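Local structure of arylmalonate decarboxylase (Bordetella bronchiseptica, 3DTV) at residues B[77-82]-B[132-137]; B[105-110]-B[212-217]. The protein catalyses the decarboxylation of 2-aryl-2-methylmalonates, taking up a proton to give 2-arylpropionates and carbon dioxide. All coordinates share one frame; numbering follows the deposited sequence.

Interaction 1 (B[77-82]-B[132-137]). With SO4 (sulfate ion), chain J.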
ATOM      1  N   LEU B  77      -2.318   9.736   2.102  1.00 31.84           N
ATOM      2  CA  LEU B  77      -3.759   9.901   2.357  1.00 32.27           C
ATOM      3  C   LEU B  77      -4.336   8.781   3.166  1.00 32.32           C
ATOM      4  O   LEU B  77      -5.264   8.992   3.921  1.00 36.57           O
ATOM      5  CB  LEU B  77      -4.550  10.013   1.038  1.00 32.08           C
ATOM      6  CG  LEU B  77      -4.608  11.389   0.400  1.00 36.22           C
ATOM      7  CD1 LEU B  77      -5.150  11.185  -1.011  1.00 35.44           C
ATOM      8  CD2 LEU B  77      -5.507  12.343   1.261  1.00 34.31           C
ATOM      9  N   SER B  78      -3.768   7.590   3.038  1.00 32.97           N
ATOM     10  CA  SER B  78      -4.282   6.407   3.713  1.00 33.65           C
ATOM     11  C   SER B  78      -3.719   6.159   5.127  1.00 33.03           C
ATOM     12  O   SER B  78      -4.337   5.439   5.935  1.00 34.38           O
ATOM     13  CB  SER B  78      -4.160   5.210   2.766  1.00 34.73           C
ATOM     14  OG  SER B  78      -2.859   4.738   2.753  1.00 45.35           O
ATOM     15  N   PHE B  79      -2.576   6.784   5.432  1.00 34.55           N
ATOM     16  CA  PHE B  79      -1.806   6.515   6.654  1.00 32.75           C
ATOM     17  C   PHE B  79      -1.621   7.732   7.536  1.00 34.05           C
ATOM     18  O   PHE B  79      -1.704   7.643   8.772  1.00 29.96           O
ATOM     19  CB  PHE B  79      -0.452   5.954   6.303  1.00 35.51           C
ATOM     20  CG  PHE B  79      -0.425   4.456   6.086  1.00 36.54           C
ATOM     21  CD1 PHE B  79      -0.140   3.926   4.810  1.00 36.89           C
ATOM     22  CD2 PHE B  79      -0.610   3.586   7.160  1.00 36.50           C
ATOM     23  CE1 PHE B  79      -0.049   2.545   4.613  1.00 36.43           C
ATOM     24  CE2 PHE B  79      -0.530   2.206   6.973  1.00 36.13           C
ATOM     25  CZ  PHE B  79      -0.249   1.685   5.684  1.00 32.91           C
ATOM     26  N   TYR B  80      -1.413   8.905   6.924  1.00 35.77           N
ATOM     27  CA  TYR B  80      -0.796  10.054   7.663  1.00 36.16           C
ATOM     28  C   TYR B  80      -1.706  10.768   8.674  1.00 36.45           C
ATOM     29  O   TYR B  80      -1.238  11.477   9.595  1.00 34.41           O
ATOM     30  CB  TYR B  80      -0.230  11.090   6.696  1.00 37.10           C
ATOM     31  CG  TYR B  80       1.081  10.697   6.068  1.00 38.88           C
ATOM     32  CD1 TYR B  80       1.486   9.368   5.996  1.00 38.88           C
ATOM     33  CD2 TYR B  80       1.922  11.674   5.520  1.00 41.14           C
ATOM     34  CE1 TYR B  80       2.685   9.006   5.362  1.00 39.55           C
ATOM     35  CE2 TYR B  80       3.157  11.310   4.888  1.00 41.94           C
ATOM     36  CZ  TYR B  80       3.500   9.981   4.826  1.00 40.12           C
ATOM     37  OH  TYR B  80       4.675   9.623   4.270  1.00 42.57           O
ATOM     38  N   ARG B  81      -3.007  10.624   8.486  1.00 36.37           N
ATOM     39  CA  ARG B  81      -3.963  11.292   9.386  1.00 35.49           C
ATOM     40  C   ARG B  81      -4.639  10.311  10.392  1.00 34.56           C
ATOM     41  O   ARG B  81      -5.501  10.696  11.167  1.00 32.30           O
ATOM     42  CB  ARG B  81      -5.006  12.053   8.577  1.00 33.43           C
ATOM     43  CG  ARG B  81      -4.482  13.297   7.856  1.00 33.50           C
ATOM     44  CD  ARG B  81      -5.628  13.873   7.077  1.00 34.47           C
ATOM     45  NE  ARG B  81      -5.261  15.156   6.540  1.00 34.88           N
ATOM     46  CZ  ARG B  81      -4.786  15.372   5.311  1.00 37.21           C
ATOM     47  NH1 ARG B  81      -4.763  14.394   4.393  1.00 35.02           N
ATOM     48  NH2 ARG B  81      -4.399  16.605   4.999  1.00 33.88           N
ATOM     49  N   GLY B  82      -4.240   9.051  10.360  1.00 33.86           N
ATOM     50  CA  GLY B  82      -4.764   8.071  11.349  1.00 32.24           C
ATOM     51  C   GLY B  82      -5.815   7.194  10.725  1.00 32.32           C
ATOM     52  O   GLY B  82      -6.191   7.405   9.550  1.00 28.42           O
ATOM     53  N   GLU B 132       7.532   6.884  10.847  1.00 47.59           N
ATOM     54  CA  GLU B 132       6.885   7.596  11.965  1.00 48.24           C
ATOM     55  C   GLU B 132       5.344   7.597  11.830  1.00 45.04           C
ATOM     56  O   GLU B 132       4.605   7.324  12.778  1.00 41.49           O
ATOM     57  CB  GLU B 132       7.413   9.034  11.968  1.00 52.03           C
ATOM     58  CG  GLU B 132       7.566   9.702  13.279  1.00 57.41           C
ATOM     59  CD  GLU B 132       8.554   8.993  14.212  1.00 58.85           C
ATOM     60  OE1 GLU B 132       8.078   8.405  15.223  1.00 59.22           O
ATOM     61  OE2 GLU B 132       9.767   9.011  13.930  1.00 57.04           O
ATOM     62  N   ARG B 133       4.885   7.930  10.632  1.00 43.46           N
ATOM     63  CA  ARG B 133       3.497   7.997  10.265  1.00 41.20           C
ATOM     64  C   ARG B 133       2.887   6.621  10.246  1.00 41.65           C
ATOM     65  O   ARG B 133       1.804   6.421  10.809  1.00 37.32           O
ATOM     66  CB  ARG B 133       3.312   8.722   8.912  1.00 43.43           C
ATOM     67  CG  ARG B 133       3.368  10.271   9.021  1.00 43.67           C
ATOM     68  CD  ARG B 133       2.664  10.662  10.339  1.00 48.78           C
ATOM     69  NE  ARG B 133       3.334  11.794  10.871  1.00 54.99           N
ATOM     70  CZ  ARG B 133       4.083  11.869  11.971  1.00 56.92           C
ATOM     71  NH1 ARG B 133       4.143  10.915  12.884  1.00 52.79           N
ATOM     72  NH2 ARG B 133       4.728  13.005  12.172  1.00 59.76           N
ATOM     73  N   LEU B 134       3.546   5.669   9.592  1.00 39.74           N
ATOM     74  CA  LEU B 134       2.984   4.331   9.518  1.00 40.83           C
ATOM     75  C   LEU B 134       2.919   3.648  10.888  1.00 40.88           C
ATOM     76  O   LEU B 134       1.960   2.944  11.182  1.00 38.28           O
ATOM     77  CB  LEU B 134       3.689   3.430   8.508  1.00 41.69           C
ATOM     78  CG  LEU B 134       3.703   3.906   7.049  1.00 44.48           C
ATOM     79  CD1 LEU B 134       3.717   2.787   6.008  1.00 46.37           C
ATOM     80  CD2 LEU B 134       2.660   4.962   6.751  1.00 42.55           C
ATOM     81  N   ALA B 135       3.936   3.908  11.709  1.00 40.33           N
ATOM     82  CA  ALA B 135       4.079   3.328  13.028  1.00 40.77           C
ATOM     83  C   ALA B 135       2.950   3.809  13.902  1.00 40.01           C
ATOM     84  O   ALA B 135       2.392   3.029  14.669  1.00 41.91           O
ATOM     85  CB  ALA B 135       5.463   3.693  13.647  1.00 40.30           C
ATOM     86  N   ALA B 136       2.596   5.092  13.780  1.00 39.96           N
ATOM     87  CA  ALA B 136       1.563   5.667  14.613  1.00 39.87           C
ATOM     88  C   ALA B 136       0.198   5.032  14.277  1.00 40.80           C
ATOM     89  O   ALA B 136      -0.598   4.779  15.162  1.00 40.03           O
ATOM     90  CB  ALA B 136       1.500   7.136  14.422  1.00 38.95           C
ATOM     91  N   PHE B 137      -0.056   4.849  12.983  1.00 38.13           N
ATOM     92  CA  PHE B 137      -1.277   4.237  12.507  1.00 36.59           C
ATOM     93  C   PHE B 137      -1.366   2.812  13.024  1.00 36.40           C
ATOM     94  O   PHE B 137      -2.404   2.386  13.471  1.00 35.31           O
ATOM     95  CB  PHE B 137      -1.215   4.192  10.965  1.00 34.39           C
ATOM     96  CG  PHE B 137      -2.517   3.779  10.303  1.00 32.74           C
ATOM     97  CD1 PHE B 137      -3.356   4.733   9.737  1.00 32.38           C
ATOM     98  CD2 PHE B 137      -2.842   2.465  10.186  1.00 31.68           C
ATOM     99  CE1 PHE B 137      -4.510   4.383   9.101  1.00 30.45           C
ATOM    100  CE2 PHE B 137      -3.977   2.080   9.537  1.00 34.80           C
ATOM    101  CZ  PHE B 137      -4.844   3.046   9.008  1.00 34.58           C
TER
HETATM  102  S   SO4 J1004      -3.785  19.905   2.971  1.00 86.95           S
HETATM  103  O1  SO4 J1004      -2.867  20.357   4.016  1.00 87.39           O
HETATM  104  O2  SO4 J1004      -5.143  20.386   3.267  1.00 86.55           O
HETATM  105  O3  SO4 J1004      -3.361  20.476   1.696  1.00 87.52           O
HETATM  106  O4  SO4 J1004      -3.751  18.446   2.831  1.00 86.18           O
HETATM  107  O   HOH W   1      -0.260   8.317  11.316  1.00 40.01           O
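Phe-79 and Phe-137 form a T-shaped pair: the CD2–CE2 edge of Phe-79 points at the face of Phe-137, with ring centroids 5.0 Å apart and planes at 72°. With CG anti to the backbone N (chi1 -171°), the Phe-137 ring is carried toward segment 77-82. Leu-134 lies over one face of Phe-79, where its CD1 is 4.0 Å above the ring plane. Further out, a CH-pi contact sets Arg-133 CG 3.7 Å from the centroid of the Tyr-80 ring, only 13° off the normal; the aliphatic root of the arginine, not its guanidinium, covers this ring.

The contact joins helix 75-79 and the turn after it, which follow strand 69-72 of one parallel sheet, to helix 128-140, which follows strand 119-124 of the other. A type I turn from Phe-79 to Gly-82 carries the chain on to helix 83-97.

A single water links the backbones, donating to Phe-79 O (3.0 Å) and to Arg-133 O (2.8 Å). Gly-82 O lies at the edge of the Phe-137 ring, 3.5 Å from Phe-137 CE1. Outside the contact, Arg-81 NH2 donates to O4 of a sulfate ion, probably from the crystallisation liquor, that is also hydrogen-bonded to Thr-44 N.

Interaction 2 (B[105-110]-B[212-217])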
ATOM      1  N   SER B 105      -3.770   1.477   3.442  1.00 31.86           N
ATOM      2  CA  SER B 105      -3.560   1.249   4.890  1.00 34.35           C
ATOM      3  C   SER B 105      -4.463   0.105   5.359  1.00 33.58           C
ATOM      4  O   SER B 105      -4.040  -0.725   6.175  1.00 35.34           O
ATOM      5  CB  SER B 105      -3.834   2.515   5.687  1.00 31.48           C
ATOM      6  OG  SER B 105      -5.177   2.961   5.483  1.00 29.55           O
ATOM      7  N   THR B 106      -5.697   0.046   4.838  1.00 31.37           N
ATOM      8  CA  THR B 106      -6.601  -1.114   5.082  1.00 33.77           C
ATOM      9  C   THR B 106      -5.995  -2.421   4.521  1.00 34.61           C
ATOM     10  O   THR B 106      -6.035  -3.480   5.179  1.00 35.38           O
ATOM     11  CB  THR B 106      -8.003  -0.869   4.475  1.00 33.17           C
ATOM     12  OG1 THR B 106      -8.626   0.226   5.169  1.00 35.09           O
ATOM     13  CG2 THR B 106      -8.917  -2.121   4.609  1.00 38.18           C
ATOM     14  N   ALA B 107      -5.429  -2.346   3.320  1.00 32.99           N
ATOM     15  CA  ALA B 107      -4.756  -3.494   2.711  1.00 33.83           C
ATOM     16  C   ALA B 107      -3.635  -3.972   3.625  1.00 34.43           C
ATOM     17  O   ALA B 107      -3.431  -5.155   3.816  1.00 34.76           O
ATOM     18  CB  ALA B 107      -4.140  -3.077   1.325  1.00 29.75           C
ATOM     19  N   VAL B 108      -2.822  -3.028   4.101  1.00 36.02           N
ATOM     20  CA  VAL B 108      -1.687  -3.372   4.955  1.00 35.05           C
ATOM     21  C   VAL B 108      -2.162  -3.996   6.267  1.00 36.28           C
ATOM     22  O   VAL B 108      -1.572  -4.957   6.750  1.00 39.10           O
ATOM     23  CB  VAL B 108      -0.768  -2.178   5.225  1.00 34.31           C
ATOM     24  CG1 VAL B 108       0.103  -2.452   6.449  1.00 32.90           C
ATOM     25  CG2 VAL B 108       0.150  -1.893   3.946  1.00 34.37           C
ATOM     26  N   LEU B 109      -3.195  -3.435   6.874  1.00 36.37           N
ATOM     27  CA  LEU B 109      -3.751  -4.027   8.087  1.00 38.01           C
ATOM     28  C   LEU B 109      -4.239  -5.463   7.871  1.00 37.44           C
ATOM     29  O   LEU B 109      -4.026  -6.336   8.719  1.00 39.11           O
ATOM     30  CB  LEU B 109      -4.905  -3.168   8.637  1.00 38.37           C
ATOM     31  CG  LEU B 109      -4.436  -1.895   9.339  1.00 40.94           C
ATOM     32  CD1 LEU B 109      -5.665  -1.077   9.787  1.00 40.98           C
ATOM     33  CD2 LEU B 109      -3.540  -2.221  10.582  1.00 43.59           C
ATOM     34  N   ASN B 110      -4.931  -5.698   6.757  1.00 37.81           N
ATOM     35  CA  ASN B 110      -5.397  -7.049   6.396  1.00 38.56           C
ATOM     36  C   ASN B 110      -4.272  -8.028   6.086  1.00 39.96           C
ATOM     37  O   ASN B 110      -4.397  -9.197   6.378  1.00 39.50           O
ATOM     38  CB  ASN B 110      -6.353  -6.993   5.216  1.00 37.98           C
ATOM     39  CG  ASN B 110      -7.645  -6.222   5.529  1.00 38.79           C
ATOM     40  OD1 ASN B 110      -8.296  -5.687   4.626  1.00 40.81           O
ATOM     41  ND2 ASN B 110      -8.020  -6.180   6.785  1.00 36.15           N
ATOM     42  N   SER B 212       2.672  -1.530  -1.182  1.00 43.99           N
ATOM     43  CA  SER B 212       2.059  -1.434  -2.512  1.00 45.24           C
ATOM     44  C   SER B 212       1.519  -2.794  -3.038  1.00 45.68           C
ATOM     45  O   SER B 212       0.350  -2.892  -3.461  1.00 47.72           O
ATOM     46  CB  SER B 212       2.966  -0.715  -3.492  1.00 50.84           C
ATOM     47  OG  SER B 212       2.243  -0.420  -4.671  1.00 56.28           O
ATOM     48  N   PRO B 213       2.337  -3.858  -2.973  1.00 44.15           N
ATOM     49  CA  PRO B 213       1.860  -5.219  -3.226  1.00 42.17           C
ATOM     50  C   PRO B 213       0.652  -5.696  -2.368  1.00 43.33           C
ATOM     51  O   PRO B 213      -0.252  -6.377  -2.906  1.00 44.18           O
ATOM     52  CB  PRO B 213       3.117  -6.050  -2.933  1.00 44.49           C
ATOM     53  CG  PRO B 213       4.242  -5.128  -3.403  1.00 42.02           C
ATOM     54  CD  PRO B 213       3.812  -3.840  -2.781  1.00 44.23           C
ATOM     55  N   ALA B 214       0.628  -5.372  -1.070  1.00 38.03           N
ATOM     56  CA  ALA B 214      -0.520  -5.666  -0.240  1.00 40.85           C
ATOM     57  C   ALA B 214      -1.765  -4.999  -0.768  1.00 39.52           C
ATOM     58  O   ALA B 214      -2.886  -5.510  -0.587  1.00 39.29           O
ATOM     59  CB  ALA B 214      -0.301  -5.214   1.252  1.00 37.02           C
ATOM     60  N   GLY B 215      -1.582  -3.848  -1.403  1.00 38.05           N
ATOM     61  CA  GLY B 215      -2.689  -3.119  -1.966  1.00 36.92           C
ATOM     62  C   GLY B 215      -3.371  -3.829  -3.122  1.00 37.39           C
ATOM     63  O   GLY B 215      -4.594  -3.818  -3.186  1.00 38.59           O
ATOM     64  N   PHE B 216      -2.590  -4.379  -4.073  1.00 38.01           N
ATOM     65  CA  PHE B 216      -3.106  -5.279  -5.102  1.00 38.33           C
ATOM     66  C   PHE B 216      -3.801  -6.488  -4.484  1.00 39.86           C
ATOM     67  O   PHE B 216      -4.927  -6.801  -4.840  1.00 40.50           O
ATOM     68  CB  PHE B 216      -1.981  -5.747  -6.055  1.00 39.76           C
ATOM     69  CG  PHE B 216      -1.502  -4.669  -6.997  1.00 40.07           C
ATOM     70  CD1 PHE B 216      -0.558  -3.716  -6.584  1.00 39.81           C
ATOM     71  CD2 PHE B 216      -2.064  -4.547  -8.255  1.00 40.33           C
ATOM     72  CE1 PHE B 216      -0.176  -2.696  -7.407  1.00 41.11           C
ATOM     73  CE2 PHE B 216      -1.673  -3.548  -9.098  1.00 39.13           C
ATOM     74  CZ  PHE B 216      -0.688  -2.623  -8.700  1.00 41.69           C
ATOM     75  N   TRP B 217      -3.125  -7.171  -3.560  1.00 41.26           N
ATOM     76  CA  TRP B 217      -3.654  -8.364  -2.925  1.00 40.69           C
ATOM     77  C   TRP B 217      -5.029  -8.121  -2.307  1.00 42.01           C
ATOM     78  O   TRP B 217      -5.956  -8.925  -2.495  1.00 42.57           O
ATOM     79  CB  TRP B 217      -2.675  -8.852  -1.867  1.00 43.29           C
ATOM     80  CG  TRP B 217      -3.227  -9.927  -0.947  1.00 45.44           C
ATOM     81  CD1 TRP B 217      -3.247 -11.266  -1.184  1.00 46.50           C
ATOM     82  CD2 TRP B 217      -3.762  -9.747   0.394  1.00 45.68           C
ATOM     83  NE1 TRP B 217      -3.775 -11.924  -0.105  1.00 47.41           N
ATOM     84  CE2 TRP B 217      -4.115 -11.016   0.867  1.00 47.96           C
ATOM     85  CE3 TRP B 217      -3.999  -8.621   1.210  1.00 45.38           C
ATOM     86  CZ2 TRP B 217      -4.677 -11.216   2.152  1.00 47.50           C
ATOM     87  CZ3 TRP B 217      -4.559  -8.799   2.442  1.00 46.94           C
ATOM     88  CH2 TRP B 217      -4.890 -10.103   2.919  1.00 47.15           C
TER
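The helical segments 105-110 and 212-217 pack almost at right angles, their N-to-C directions 87° apart and their axes 8.0 Å apart at closest approach, with Ala-107 CA and Gly-215 CA meeting at 5.1 Å. The close approach is consistent with the small residues at the crossing. Ala-107 directs its methyl at the other helix, where Ala-107 CB rests 3.6 Å from Gly-215 CA and 3.3 Å from Ala-214 O. The methyl thus rests on the backbone of 214-215. Ala-214 answers from its own side: its CB is 4.4 Å from Ala-107 CB and 4.3 Å from Val-108 CG2, a branch of a valine whose CB itself points away from this contact.

The two helices belong to different parallel sheets of the Asp/Glu racemase-type fold. Helix 104-115 follows strand 101-103, an outermost strand of one sheet, and helix 211-223 follows strand 208-210, an outermost strand of the other; their crossing joins the two sheet-bearing halves near the middle of the chain.

Trp-217 extends the contact toward one end of segment 105-110. Its CG is anti to the backbone N (chi1 169°), and the indole extends from there to the last turn of that segment with the six-membered ring leading. Trp-217 CZ3 lies 3.8 Å from Asn-110 CB, while Trp-217 CH2 approaches Asn-110 O obliquely at 3.6 Å. Ala-107 O stands near the plane of the indole at its edge, a looser approach. Phe-216 points away from this helix and makes an edge-to-face pair with Phe-33, on strand 33-37.

In the fold
Both contacts are largely buried and both join elements following strands of the two different sheets, but the centre of interaction 2 lies about 5 Å from the centre of the chain, that of interaction 1 about 12 Å. Their chemistry differs too. The central crossing is made by small residues where helix backbones come close, with one indole at its end; the outer contact relies on aromatic rings, a bridging water and, at its margin, the aliphatic part of Arg-133 on Tyr-80. Helix 104-115 connects them: Ser-105 OG is hydrogen-bonded to Ser-78 O, Ser-105 also packs on Phe-79 and Phe-137, and Leu-109 touches Phe-137. Val-108 packs on Phe-79 as well as on Ala-214, while Ala-107 faces helix 211-223.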